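Local coordinates for protein amidohydrolase (PDB 2I5G) that probably acts as a metal-dependent dipeptidase or related amidohydrolase of the M19 membrane dipeptidase family, although its own substrate is not established, at residues 205-210 with 312-317; 176-181 with 199-204; 193-198 with 232-237; 152-157 with 320-325; 14-19 with 91-96. The protein carries 2 engineered substitutions. All coordinates share one frame; numbering follows the deposited sequence.

The five contacts sit on one beta/alpha barrel of the TIM type. Contacts 1 and 4 both use helix 304-323, which runs under the N-terminal ends of the strands; their centres are about 11 Å apart, and Trp315 of contact 1 meets the selenium of Met154 of contact 4. Contacts 2 and 3 share helix 195-203 on the outer wall, centres about 9 Å apart. Strands 177-181 and 207-210 tie contact 2 to contact 1, again about 9 Å between centres. Contact 5 lies nearest the middle of the chain, at the presumed active-site mouth, where Leu16 and Gln93 meet His180 of contact 2, about 16 Å away centre to centre.

Contact 1 (205-210 with 312-317); sequences GGFVGV and GENWVR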
# COMPACT_ATOMS: atom_id res chain seq x y z
N GLY A 205 -0.66 28.46 2.52
CA GLY A 205 -2.09 28.60 2.31
C GLY A 205 -2.94 27.48 2.87
O GLY A 205 -4.09 27.31 2.48
N GLY A 206 -2.37 26.72 3.80
CA GLY A 206 -3.10 25.61 4.40
C GLY A 206 -4.13 25.99 5.44
O GLY A 206 -4.28 27.16 5.81
N PHE A 207 -4.85 24.98 5.93
CA PHE A 207 -5.90 25.19 6.93
C PHE A 207 -5.68 24.22 8.07
O PHE A 207 -5.11 23.14 7.88
CB PHE A 207 -7.27 24.95 6.28
CG PHE A 207 -8.42 25.33 7.16
CD1 PHE A 207 -8.73 26.67 7.38
CD2 PHE A 207 -9.17 24.35 7.80
CE1 PHE A 207 -9.78 27.02 8.23
CE2 PHE A 207 -10.22 24.70 8.64
CZ PHE A 207 -10.52 26.03 8.86
N VAL A 208 -6.14 24.58 9.26
CA VAL A 208 -5.98 23.71 10.43
C VAL A 208 -7.20 23.67 11.33
O VAL A 208 -7.58 24.68 11.92
CB VAL A 208 -4.79 24.14 11.30
CG1 VAL A 208 -4.75 23.29 12.58
CG2 VAL A 208 -3.49 24.03 10.51
N GLY A 209 -7.80 22.49 11.45
CA GLY A 209 -8.95 22.33 12.32
C GLY A 209 -8.46 21.74 13.64
O GLY A 209 -7.89 20.64 13.65
N VAL A 210 -8.65 22.46 14.74
CA VAL A 210 -8.21 21.99 16.05
C VAL A 210 -9.21 21.01 16.62
O VAL A 210 -10.42 21.25 16.60
CB VAL A 210 -8.04 23.16 17.03
CG1 VAL A 210 -7.42 22.67 18.32
CG2 VAL A 210 -7.17 24.24 16.41
N GLY A 312 -16.79 28.50 11.74
CA GLY A 312 -17.22 27.97 10.45
C GLY A 312 -16.84 28.74 9.20
O GLY A 312 -16.43 28.13 8.21
N GLU A 313 -16.98 30.06 9.21
CA GLU A 313 -16.64 30.86 8.04
C GLU A 313 -15.33 30.46 7.37
O GLU A 313 -15.27 30.37 6.15
CB GLU A 313 -16.60 32.35 8.40
CG GLU A 313 -17.96 32.93 8.75
CD GLU A 313 -17.94 34.44 8.86
OE1 GLU A 313 -19.03 35.03 9.04
OE2 GLU A 313 -16.84 35.04 8.75
N ASN A 314 -14.30 30.22 8.16
CA ASN A 314 -13.01 29.83 7.62
C ASN A 314 -13.07 28.51 6.85
O ASN A 314 -12.45 28.36 5.79
CB ASN A 314 -11.96 29.74 8.73
CG ASN A 314 -11.41 31.11 9.15
OD1 ASN A 314 -11.91 32.15 8.71
ND2 ASN A 314 -10.39 31.11 9.99
N TRP A 315 -13.82 27.54 7.37
CA TRP A 315 -13.94 26.26 6.70
C TRP A 315 -14.59 26.46 5.34
O TRP A 315 -14.17 25.86 4.35
CB TRP A 315 -14.79 25.30 7.52
CG TRP A 315 -14.00 24.25 8.22
CD1 TRP A 315 -14.06 23.93 9.55
CD2 TRP A 315 -13.03 23.37 7.64
NE1 TRP A 315 -13.19 22.91 9.83
CE2 TRP A 315 -12.55 22.54 8.67
CE3 TRP A 315 -12.53 23.20 6.34
CZ2 TRP A 315 -11.58 21.55 8.45
CZ3 TRP A 315 -11.56 22.22 6.13
CH2 TRP A 315 -11.10 21.41 7.18
N VAL A 316 -15.61 27.31 5.30
CA VAL A 316 -16.32 27.57 4.06
C VAL A 316 -15.41 28.17 2.99
O VAL A 316 -15.45 27.75 1.83
CB VAL A 316 -17.52 28.51 4.30
CG1 VAL A 316 -18.23 28.79 2.99
CG2 VAL A 316 -18.49 27.87 5.29
N ARG A 317 -14.59 29.14 3.38
CA ARG A 317 -13.68 29.80 2.45
C ARG A 317 -12.67 28.86 1.78
O ARG A 317 -12.39 29.00 0.58
CB ARG A 317 -12.93 30.93 3.16
CG ARG A 317 -11.87 31.60 2.31
CD ARG A 317 -11.51 32.98 2.85
NE ARG A 317 -12.65 33.89 2.80
CZ ARG A 317 -13.25 34.29 1.67
NH1 ARG A 317 -12.81 33.86 0.49
NH2 ARG A 317 -14.29 35.11 1.73
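Phe207 and Trp315 carry this contact, their side chains crossing at about a right angle. The edge of the Phe207 ring is directed at one face of the indole, an edge-to-face pair in which the phenyl and the six-membered ring have centroids 4.2 Å apart and planes inclined at 52°. Phe207 CD2 lies 3.6 Å from Trp315 CZ3, over the benzo half; the still closer modelled approach of Phe207 CE2 is doubtful. With CG anti to the backbone nitrogen (chi1 -171°), Phe207 sends its ring away from its strand and into the notch between two successive helix residues. The other of these, Asn314, touches the phenyl at its rim and close to its plane: Asn314 CB is 3.5 Å from Phe207 CE1, and the amide plane stands 79° from the ring. Only the aliphatic base of Asn314 faces the phenyl; its ND2 is hydrogen-bonded to the carbonyls of Glu241 and Ile244, while Trp315 NE1 is hydrogen-bonded to Ile246 O. These hydrogen bonds to backbone carbonyls help fix the rotation of both helix side chains, in an otherwise apolar, buried setting. Strand 207-210 lies between strands 177-181 and 244-246, so that Phe207 points into the barrel toward helix 304-323 beneath it, whereas Val208, on the opposite side of the strand, packs on helix 225-239.

Contact 2 (176-181 with 199-204); sequences VCYSHC and KFIADH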
# COMPACT_ATOMS: atom_id res chain seq x y z
N VAL A 176 -4.40 22.36 1.57
CA VAL A 176 -4.62 21.06 2.19
C VAL A 176 -4.95 21.36 3.65
O VAL A 176 -4.94 22.52 4.07
CB VAL A 176 -3.39 20.15 2.10
CG1 VAL A 176 -3.07 19.86 0.64
CG2 VAL A 176 -2.21 20.81 2.79
N CYS A 177 -5.24 20.34 4.44
CA CYS A 177 -5.61 20.61 5.83
C CYS A 177 -5.30 19.50 6.81
O CYS A 177 -5.00 18.37 6.43
CB CYS A 177 -7.10 20.90 5.90
SG CYS A 177 -8.12 19.42 5.51
N TYR A 178 -5.37 19.87 8.09
CA TYR A 178 -5.22 18.95 9.20
C TYR A 178 -6.60 19.11 9.84
O TYR A 178 -6.74 19.81 10.84
CB TYR A 178 -4.16 19.41 10.20
CG TYR A 178 -2.72 19.23 9.76
CD1 TYR A 178 -2.29 18.05 9.15
CD2 TYR A 178 -1.77 20.22 10.00
CE1 TYR A 178 -0.96 17.87 8.78
CE2 TYR A 178 -0.44 20.06 9.65
CZ TYR A 178 -0.04 18.88 9.04
OH TYR A 178 1.28 18.71 8.69
N SER A 179 -7.61 18.49 9.22
CA SER A 179 -8.99 18.58 9.69
C SER A 179 -9.15 18.48 11.19
O SER A 179 -10.00 19.15 11.77
CB SER A 179 -9.84 17.50 9.01
OG SER A 179 -9.42 16.20 9.38
N HIS A 180 -8.34 17.64 11.83
CA HIS A 180 -8.43 17.48 13.28
C HIS A 180 -7.11 17.09 13.94
O HIS A 180 -6.66 15.95 13.83
CB HIS A 180 -9.52 16.44 13.62
CG HIS A 180 -9.27 15.07 13.05
ND1 HIS A 180 -9.28 14.81 11.70
CD2 HIS A 180 -9.03 13.89 13.66
CE1 HIS A 180 -9.05 13.52 11.50
NE2 HIS A 180 -8.90 12.94 12.67
N CYS A 181 -6.50 18.04 14.64
CA CYS A 181 -5.23 17.77 15.32
C CYS A 181 -5.00 18.73 16.48
O CYS A 181 -5.76 19.68 16.69
CB CYS A 181 -4.08 17.88 14.34
SG CYS A 181 -3.85 19.57 13.76
N LYS A 199 3.18 26.13 11.36
CA LYS A 199 3.55 27.36 10.68
C LYS A 199 3.78 27.10 9.21
O LYS A 199 3.47 27.93 8.35
CB LYS A 199 4.81 27.96 11.32
CG LYS A 199 5.37 29.17 10.57
CD LYS A 199 6.53 29.81 11.33
CE LYS A 199 7.47 30.58 10.40
NZ LYS A 199 6.78 31.65 9.63
N PHE A 200 4.32 25.92 8.91
CA PHE A 200 4.61 25.52 7.54
C PHE A 200 3.35 25.30 6.71
O PHE A 200 3.32 25.63 5.52
CB PHE A 200 5.45 24.23 7.54
CG PHE A 200 5.96 23.83 6.18
CD1 PHE A 200 7.18 24.30 5.72
CD2 PHE A 200 5.22 22.98 5.37
CE1 PHE A 200 7.65 23.93 4.46
CE2 PHE A 200 5.68 22.60 4.11
CZ PHE A 200 6.90 23.08 3.65
N ILE A 201 2.30 24.73 7.30
CA ILE A 201 1.09 24.49 6.53
C ILE A 201 0.28 25.76 6.32
O ILE A 201 -0.41 25.90 5.32
CB ILE A 201 0.18 23.42 7.18
CG1 ILE A 201 -0.96 23.07 6.22
CG2 ILE A 201 -0.38 23.92 8.51
CD1 ILE A 201 -1.95 22.05 6.76
N ALA A 202 0.38 26.69 7.27
CA ALA A 202 -0.35 27.94 7.13
C ALA A 202 0.36 28.83 6.09
O ALA A 202 -0.29 29.48 5.27
CB ALA A 202 -0.43 28.66 8.47
N ASP A 203 1.69 28.83 6.11
CA ASP A 203 2.45 29.64 5.17
C ASP A 203 2.15 29.25 3.73
O ASP A 203 2.17 30.09 2.83
CB ASP A 203 3.95 29.52 5.43
CG ASP A 203 4.41 30.39 6.58
OD1 ASP A 203 3.95 31.55 6.67
OD2 ASP A 203 5.24 29.92 7.39
N HIS A 204 1.85 27.97 3.53
CA HIS A 204 1.53 27.47 2.20
C HIS A 204 0.03 27.50 1.91
O HIS A 204 -0.48 26.67 1.16
CB HIS A 204 2.08 26.05 2.02
CG HIS A 204 3.58 25.99 1.97
ND1 HIS A 204 4.37 26.11 3.10
CD2 HIS A 204 4.44 25.88 0.92
CE1 HIS A 204 5.64 26.08 2.75
NE2 HIS A 204 5.71 25.94 1.43
O HOH W 1 -1.65 24.14 1.10
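The Tyr178 ring receives the end of Ile201 over one face: Ile201 CD1 is 4.0 Å from the ring centroid and 24° off the normal, a CH-pi contact displaced toward the rim. Its closest ring atom is Tyr178 CD2, at 3.7 Å from Ile201 CD1, and Ile201 CG2 reaches the same part of the ring, 4.0 Å from Tyr178 CE2. On the helix side, His204 CE1 lies over a face of the Phe200 ring, and the imidazole is held there by His204 ND1 donating to Phe200 O at 2.7 Å, in the carbonyl plane. Ile201 has CG1 anti to the backbone nitrogen (chi1 -172°) and an extended chain beyond it, which carries CD1 across to the strand. There the methyl is shared: besides the tyrosine it meets Val176 CG2 at 4.2 Å and the backbone of Cys177. Beside this apolar patch one water links the two segments, donating to His204 O at 2.8 Å and accepting a weak bond from Val176 N. Lys199 and Asp203 form a salt bridge on the exposed side of the helix. The arrangement is that of a beta-alpha-beta unit of a TIM barrel, strand 177-181 and helix 195-203 leading to strand 207-210. At the strand's C-terminal end His180, hydrogen-bonded through NE2 to His159, lies at the presumed active-site mouth.

Contact 3 (193-198 with 232-237); sequences KSDEEL and IEYVMN
Segments 193-198 and 232-237 come nearest at Leu198 and Val235, whose CA atoms are 7.5 Å apart. The contact has a polar outer part and an apolar inner one. Outside, Tyr234 OH donates to Asp195 OD1; the modelled separation of 2.4 Å is very short and its exact value should not be pressed at this resolution. The two side chains cross at about a right angle, with the carboxylate oxygen at the edge of the phenol, near its plane, and the two planes 43° apart. Tyr234 reaches across to the other helix because its CG is anti to the backbone nitrogen (chi1 179°), laying the ring out from its own. Asp195 occupies the first turn of its own helix, where a negative charge is probably favoured by the helix dipole as well as by the phenol. That same first turn is closed by a capping box: Ser194 N donates to Glu197 OE1 at 2.9 Å in a nearly straight bond (175°), and Ser194 OG, less surely placed, accepts from Glu197 N. Deeper in, Leu198 CD1 meets Val235 CG2 at 4.3 Å, a light apolar touch. Pro183 packs against both Tyr234 and Val235, and Ile238 of helix 225-239 extends the contact with Asp195 and Leu198. Inward of this helix pair Val235 rests on Val208 and Val210 of strand 207-210.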
# COMPACT_ATOMS: atom_id res chain seq x y z
N LYS A 193 0.87 18.07 16.19
CA LYS A 193 1.78 18.74 15.28
C LYS A 193 2.68 19.79 15.95
O LYS A 193 2.24 20.51 16.85
CB LYS A 193 0.98 19.40 14.15
CG LYS A 193 -0.07 18.50 13.52
CD LYS A 193 0.53 17.25 12.88
CE LYS A 193 -0.55 16.43 12.17
NZ LYS A 193 -0.05 15.10 11.72
N SER A 194 3.92 19.87 15.50
CA SER A 194 4.90 20.82 16.03
C SER A 194 4.59 22.23 15.57
O SER A 194 3.86 22.42 14.60
CB SER A 194 6.30 20.45 15.54
OG SER A 194 6.41 20.71 14.16
N ASP A 195 5.16 23.22 16.25
CA ASP A 195 4.94 24.62 15.88
C ASP A 195 5.45 24.84 14.46
O ASP A 195 4.79 25.49 13.64
CB ASP A 195 5.68 25.56 16.84
CG ASP A 195 5.21 25.41 18.28
OD1 ASP A 195 3.99 25.32 18.52
OD2 ASP A 195 6.06 25.40 19.19
N GLU A 196 6.62 24.29 14.17
CA GLU A 196 7.21 24.41 12.84
C GLU A 196 6.24 23.87 11.80
O GLU A 196 6.08 24.46 10.73
CB GLU A 196 8.55 23.67 12.78
CG GLU A 196 8.59 22.35 13.56
CD GLU A 196 8.98 22.53 15.03
OE1 GLU A 196 10.19 22.69 15.32
OE2 GLU A 196 8.09 22.52 15.90
N GLU A 197 5.59 22.75 12.12
CA GLU A 197 4.64 22.13 11.20
C GLU A 197 3.41 22.99 10.98
O GLU A 197 2.97 23.18 9.84
CB GLU A 197 4.20 20.78 11.74
CG GLU A 197 5.23 19.69 11.62
CD GLU A 197 4.71 18.35 12.07
OE1 GLU A 197 4.58 18.14 13.30
OE2 GLU A 197 4.40 17.51 11.20
N LEU A 198 2.85 23.50 12.07
CA LEU A 198 1.67 24.34 12.00
C LEU A 198 1.96 25.62 11.23
O LEU A 198 1.10 26.13 10.52
CB LEU A 198 1.20 24.69 13.40
CG LEU A 198 0.72 23.53 14.27
CD1 LEU A 198 0.49 24.04 15.67
CD2 LEU A 198 -0.56 22.91 13.70
N ILE A 232 -6.94 26.03 20.97
CA ILE A 232 -7.39 26.72 19.77
C ILE A 232 -6.73 28.08 19.64
O ILE A 232 -6.50 28.57 18.53
CB ILE A 232 -8.93 26.88 19.76
CG1 ILE A 232 -9.58 25.50 19.55
CG2 ILE A 232 -9.37 27.84 18.65
CD1 ILE A 232 -11.06 25.52 19.54
N GLU A 233 -6.40 28.69 20.77
CA GLU A 233 -5.75 29.99 20.76
C GLU A 233 -4.26 29.82 20.50
O GLU A 233 -3.64 30.67 19.85
CB GLU A 233 -6.02 30.70 22.09
CG GLU A 233 -7.52 30.87 22.35
CD GLU A 233 -7.85 31.32 23.78
OE1 GLU A 233 -7.28 30.76 24.74
OE2 GLU A 233 -8.70 32.22 23.93
N TYR A 234 -3.68 28.73 21.00
CA TYR A 234 -2.27 28.44 20.80
C TYR A 234 -2.02 28.29 19.30
O TYR A 234 -1.07 28.85 18.76
CB TYR A 234 -1.88 27.14 21.51
CG TYR A 234 -0.43 26.72 21.35
CD1 TYR A 234 0.56 27.16 22.23
CD2 TYR A 234 -0.03 25.88 20.31
CE1 TYR A 234 1.90 26.77 22.09
CE2 TYR A 234 1.30 25.49 20.15
CZ TYR A 234 2.26 25.93 21.05
OH TYR A 234 3.58 25.53 20.90
N VAL A 235 -2.90 27.54 18.64
CA VAL A 235 -2.77 27.29 17.21
C VAL A 235 -3.00 28.55 16.40
O VAL A 235 -2.28 28.82 15.44
CB VAL A 235 -3.78 26.20 16.72
CG1 VAL A 235 -3.77 26.11 15.20
CG2 VAL A 235 -3.40 24.85 17.31
N MSE A 236 -4.00 29.33 16.79
CA MSE A 236 -4.29 30.56 16.07
C MSE A 236 -3.14 31.55 16.21
O MSE A 236 -2.99 32.46 15.40
CB MSE A 236 -5.58 31.19 16.58
CG MSE A 236 -5.99 32.43 15.80
SE MSE A 236 -7.72 33.11 16.30
CE MSE A 236 -7.16 34.18 17.81
N ASN A 237 -2.33 31.36 17.25
CA ASN A 237 -1.18 32.23 17.48
C ASN A 237 -0.10 32.00 16.42
O ASN A 237 0.73 32.88 16.18
CB ASN A 237 -0.61 31.98 18.87
CG ASN A 237 0.72 32.69 19.10
OD1 ASN A 237 0.82 33.91 18.99
ND2 ASN A 237 1.76 31.91 19.41

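Contact 4 (152-157 with 320-325); sequences GIMCDL and RDVWGE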
# COMPACT_ATOMS: atom_id res chain seq x y z
N GLY A 152 -11.34 17.98 -7.43
CA GLY A 152 -11.90 18.82 -6.40
C GLY A 152 -12.16 18.15 -5.06
O GLY A 152 -13.23 18.31 -4.48
N ILE A 153 -11.19 17.39 -4.57
CA ILE A 153 -11.32 16.73 -3.28
C ILE A 153 -10.16 17.22 -2.44
O ILE A 153 -9.01 17.08 -2.83
CB ILE A 153 -11.23 15.20 -3.38
CG1 ILE A 153 -12.51 14.65 -4.03
CG2 ILE A 153 -11.03 14.59 -2.00
CD1 ILE A 153 -12.52 13.14 -4.18
N MSE A 154 -10.46 17.81 -1.29
CA MSE A 154 -9.43 18.34 -0.42
C MSE A 154 -8.57 17.29 0.25
O MSE A 154 -9.07 16.26 0.72
CB MSE A 154 -10.08 19.23 0.63
CG MSE A 154 -9.11 19.80 1.64
SE MSE A 154 -9.88 21.25 2.64
CE MSE A 154 -8.27 22.28 2.92
N CYS A 155 -7.27 17.56 0.30
CA CYS A 155 -6.29 16.66 0.92
C CYS A 155 -6.23 16.91 2.42
O CYS A 155 -6.04 18.04 2.87
CB CYS A 155 -4.90 16.90 0.32
SG CYS A 155 -4.75 16.54 -1.45
N ASP A 156 -6.38 15.84 3.19
CA ASP A 156 -6.35 15.92 4.65
C ASP A 156 -5.10 15.18 5.13
O ASP A 156 -4.72 14.15 4.55
CB ASP A 156 -7.63 15.30 5.23
CG ASP A 156 -7.70 15.40 6.75
OD1 ASP A 156 -7.34 16.47 7.29
OD2 ASP A 156 -8.13 14.42 7.39
N LEU A 157 -4.47 15.70 6.18
CA LEU A 157 -3.24 15.11 6.69
C LEU A 157 -3.16 14.92 8.20
O LEU A 157 -2.08 14.68 8.73
CB LEU A 157 -2.05 15.96 6.25
CG LEU A 157 -1.91 16.22 4.75
CD1 LEU A 157 -0.94 17.37 4.55
CD2 LEU A 157 -1.43 14.97 4.03
N ARG A 320 -14.43 26.39 -0.53
CA ARG A 320 -14.86 27.10 -1.72
C ARG A 320 -13.66 27.15 -2.66
O ARG A 320 -13.79 26.95 -3.88
CB ARG A 320 -15.30 28.52 -1.35
CG ARG A 320 -15.82 29.34 -2.52
CD ARG A 320 -16.13 30.76 -2.08
NE ARG A 320 -17.22 30.82 -1.10
CZ ARG A 320 -18.50 30.60 -1.39
NH1 ARG A 320 -18.86 30.30 -2.64
NH2 ARG A 320 -19.43 30.66 -0.44
N ASP A 321 -12.49 27.41 -2.09
CA ASP A 321 -11.26 27.48 -2.85
C ASP A 321 -11.00 26.14 -3.53
O ASP A 321 -10.89 26.07 -4.75
CB ASP A 321 -10.08 27.80 -1.93
CG ASP A 321 -8.83 28.21 -2.69
OD1 ASP A 321 -8.64 27.75 -3.84
OD2 ASP A 321 -8.02 28.98 -2.14
N VAL A 322 -10.92 25.08 -2.73
CA VAL A 322 -10.63 23.74 -3.24
C VAL A 322 -11.65 23.12 -4.21
O VAL A 322 -11.26 22.40 -5.12
CB VAL A 322 -10.41 22.75 -2.08
CG1 VAL A 322 -9.26 23.24 -1.21
CG2 VAL A 322 -11.67 22.60 -1.28
N TRP A 323 -12.94 23.39 -4.04
CA TRP A 323 -13.93 22.83 -4.95
C TRP A 323 -14.22 23.74 -6.14
O TRP A 323 -14.96 23.35 -7.04
CB TRP A 323 -15.26 22.56 -4.24
CG TRP A 323 -15.20 21.63 -3.08
CD1 TRP A 323 -14.26 20.68 -2.84
CD2 TRP A 323 -16.16 21.54 -2.02
NE1 TRP A 323 -14.57 19.99 -1.69
CE2 TRP A 323 -15.73 20.50 -1.16
CE3 TRP A 323 -17.33 22.24 -1.70
CZ2 TRP A 323 -16.44 20.14 -0.01
CZ3 TRP A 323 -18.04 21.87 -0.56
CH2 TRP A 323 -17.59 20.83 0.27
N GLY A 324 -13.65 24.95 -6.14
CA GLY A 324 -13.91 25.89 -7.22
C GLY A 324 -15.40 26.21 -7.17
O GLY A 324 -15.89 27.18 -7.75
N GLU A 325 -16.10 25.37 -6.42
CA GLU A 325 -17.54 25.44 -6.21
C GLU A 325 -17.77 26.17 -4.88
O GLU A 325 -17.24 27.30 -4.77
CB GLU A 325 -18.10 24.01 -6.13
CG GLU A 325 -19.58 23.95 -5.87
CD GLU A 325 -20.36 23.46 -7.06
OE1 GLU A 325 -20.60 22.23 -7.18
OE2 GLU A 325 -20.73 24.32 -7.90
OXT GLU A 325 -18.46 25.60 -3.99
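Apolar packing joins Val322 to Met154, a selenomethionine, at the side where helix 304-323 comes up to the start of a strand. Val322 points toward the strand, and its CG2 branch lies 4.2 Å from Met154 CB. The methionine's CG is anti to its backbone nitrogen (chi1 177°), directing the selenium toward Trp315 of the same helix. A second group of contacts involves backbone. Val322 O lies 3.9 Å from Gly152 CA, and the backbones come near enough that Gly152 and Trp323 have their CA atoms only 4.7 Å apart. Gly152 ends helix 139-151 with a positive phi (100°); a beta carbon there would press on the carbonyl oxygen of the preceding residue, so glycine suits the place. Its carbonyl oxygen is the third element: Gly152 O approaches the five-membered part of the Trp323 indole obliquely, with Trp323 CD1 as the nearest atom. Polar and charged partners lie outside the two segments. Lys109 NZ hydrogen-bonds to Gly152 O and also makes a cation-pi contact with Trp323, so one ammonium ties the carbonyl and the indole together, while Trp323 NE1 has a weak bond to Gly114 O. Asp321 forms a salt bridge with Lys174. The contact thus lies at the foot of the barrel wall, with strand 154-156 running between strands 113-117 and 177-181 and the last turn of helix 304-323 packed against the approach to it.

Contact 5 (14-19 with 91-96); sequences DGLIIA and GFQNAH
Leu16 and Gln93 form the tight part of the contact, meeting from opposite directions. Both leucine methyls bear on the end of the amide: Gln93 NE2 is 3.4 Å from Leu16 CD2 and 3.8 Å from Leu16 CD1, and Gln93 CD is about 4.0 Å from each. The touch is plain packing of methyls on the amide; Gln93 NE2 is hydrogen-bonded to Thr40 OG1, which helps set how the amide is turned. Gln93 reaches this place with an extended chain beyond CG, and Leu16, with CG anti to its backbone nitrogen (chi1 -162°), turns its two methyls toward the amide. The looser part is Ile18, which is partly exposed and comes to the same nitrogen crosswise, with Ile18 CG2 at 3.9 Å from Gln93 NE2. Each segment is braced by an Asx turn: Asp14 OD2 accepts from Leu16 N at 3.0 Å, from above the carboxylate plane, and Asn94 OD1 accepts from His96 N. In M19 dipeptidases the first strand ordinarily ends in a His-x-Asp metal motif; Leu16 and Ile18 probably occupy the equivalent places here, so such a site would have to differ. His180 packs against both Leu16 and Gln93. Strands 13-17 and 86-92 are not paired with each other: strand 36-40 runs between them in the sheet, and the two side chains meet past its Thr40, at the C-terminal rim of the barrel.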
# COMPACT_ATOMS: atom_id res chain seq x y z
N ASP A 14 -18.04 21.52 11.51
CA ASP A 14 -17.12 20.67 12.25
C ASP A 14 -16.28 19.86 11.29
O ASP A 14 -16.81 19.11 10.48
CB ASP A 14 -17.89 19.73 13.18
CG ASP A 14 -16.97 18.93 14.09
OD1 ASP A 14 -17.49 18.31 15.05
OD2 ASP A 14 -15.74 18.91 13.84
N GLY A 15 -14.97 20.04 11.39
CA GLY A 15 -14.04 19.35 10.51
C GLY A 15 -14.01 17.83 10.57
O GLY A 15 -13.53 17.20 9.63
N LEU A 16 -14.49 17.24 11.66
CA LEU A 16 -14.48 15.80 11.76
C LEU A 16 -15.41 15.18 12.79
O LEU A 16 -15.38 15.54 13.97
CB LEU A 16 -13.07 15.28 12.05
CG LEU A 16 -13.02 13.79 11.70
CD1 LEU A 16 -12.51 13.65 10.27
CD2 LEU A 16 -12.12 13.05 12.65
N ILE A 17 -16.21 14.23 12.32
CA ILE A 17 -17.15 13.53 13.17
C ILE A 17 -17.27 12.07 12.71
O ILE A 17 -17.49 11.80 11.53
CB ILE A 17 -18.54 14.21 13.13
CG1 ILE A 17 -18.48 15.54 13.89
CG2 ILE A 17 -19.60 13.31 13.75
CD1 ILE A 17 -19.80 16.28 13.96
N ILE A 18 -17.08 11.14 13.65
CA ILE A 18 -17.19 9.70 13.41
C ILE A 18 -18.09 9.17 14.52
O ILE A 18 -17.63 8.46 15.42
CB ILE A 18 -15.85 8.93 13.53
CG1 ILE A 18 -14.95 9.57 14.58
CG2 ILE A 18 -15.19 8.84 12.19
CD1 ILE A 18 -14.36 10.91 14.18
N ALA A 19 -19.36 9.53 14.45
CA ALA A 19 -20.34 9.10 15.44
C ALA A 19 -21.17 7.96 14.87
O ALA A 19 -21.22 7.78 13.66
CB ALA A 19 -21.24 10.26 15.80
N GLY A 91 -16.59 12.25 4.03
CA GLY A 91 -15.14 12.26 4.07
C GLY A 91 -14.51 10.89 4.30
O GLY A 91 -15.14 9.98 4.86
N PHE A 92 -13.27 10.74 3.84
CA PHE A 92 -12.52 9.50 4.02
C PHE A 92 -11.33 9.84 4.90
O PHE A 92 -10.71 10.89 4.75
CB PHE A 92 -11.93 8.98 2.70
CG PHE A 92 -12.94 8.52 1.70
CD1 PHE A 92 -14.30 8.53 1.98
CD2 PHE A 92 -12.52 8.04 0.46
CE1 PHE A 92 -15.22 8.06 1.05
CE2 PHE A 92 -13.43 7.57 -0.47
CZ PHE A 92 -14.78 7.58 -0.18
N GLN A 93 -11.00 8.95 5.83
CA GLN A 93 -9.84 9.20 6.66
C GLN A 93 -8.69 8.34 6.15
O GLN A 93 -7.70 8.11 6.85
CB GLN A 93 -10.15 8.91 8.13
CG GLN A 93 -10.93 10.03 8.79
CD GLN A 93 -10.64 10.15 10.28
OE1 GLN A 93 -9.48 10.32 10.69
NE2 GLN A 93 -11.69 10.07 11.09
N ASN A 94 -8.83 7.87 4.92
CA ASN A 94 -7.81 7.03 4.30
C ASN A 94 -7.97 7.05 2.79
O ASN A 94 -9.09 6.99 2.28
CB ASN A 94 -7.93 5.59 4.81
CG ASN A 94 -6.65 4.80 4.61
OD1 ASN A 94 -5.84 5.09 3.73
ND2 ASN A 94 -6.46 3.78 5.43
N ALA A 95 -6.86 7.14 2.07
CA ALA A 95 -6.90 7.14 0.61
C ALA A 95 -6.99 5.70 0.11
O ALA A 95 -7.15 5.46 -1.09
CB ALA A 95 -5.64 7.79 0.07
N HIS A 96 -6.91 4.74 1.03
CA HIS A 96 -6.96 3.33 0.69
C HIS A 96 -8.21 2.93 -0.09
O HIS A 96 -8.19 1.95 -0.85
CB HIS A 96 -6.84 2.48 1.96
CG HIS A 96 -6.72 1.01 1.68
ND1 HIS A 96 -5.71 0.48 0.91
CD2 HIS A 96 -7.51 -0.03 2.04
CE1 HIS A 96 -5.88 -0.83 0.81
NE2 HIS A 96 -6.96 -1.16 1.49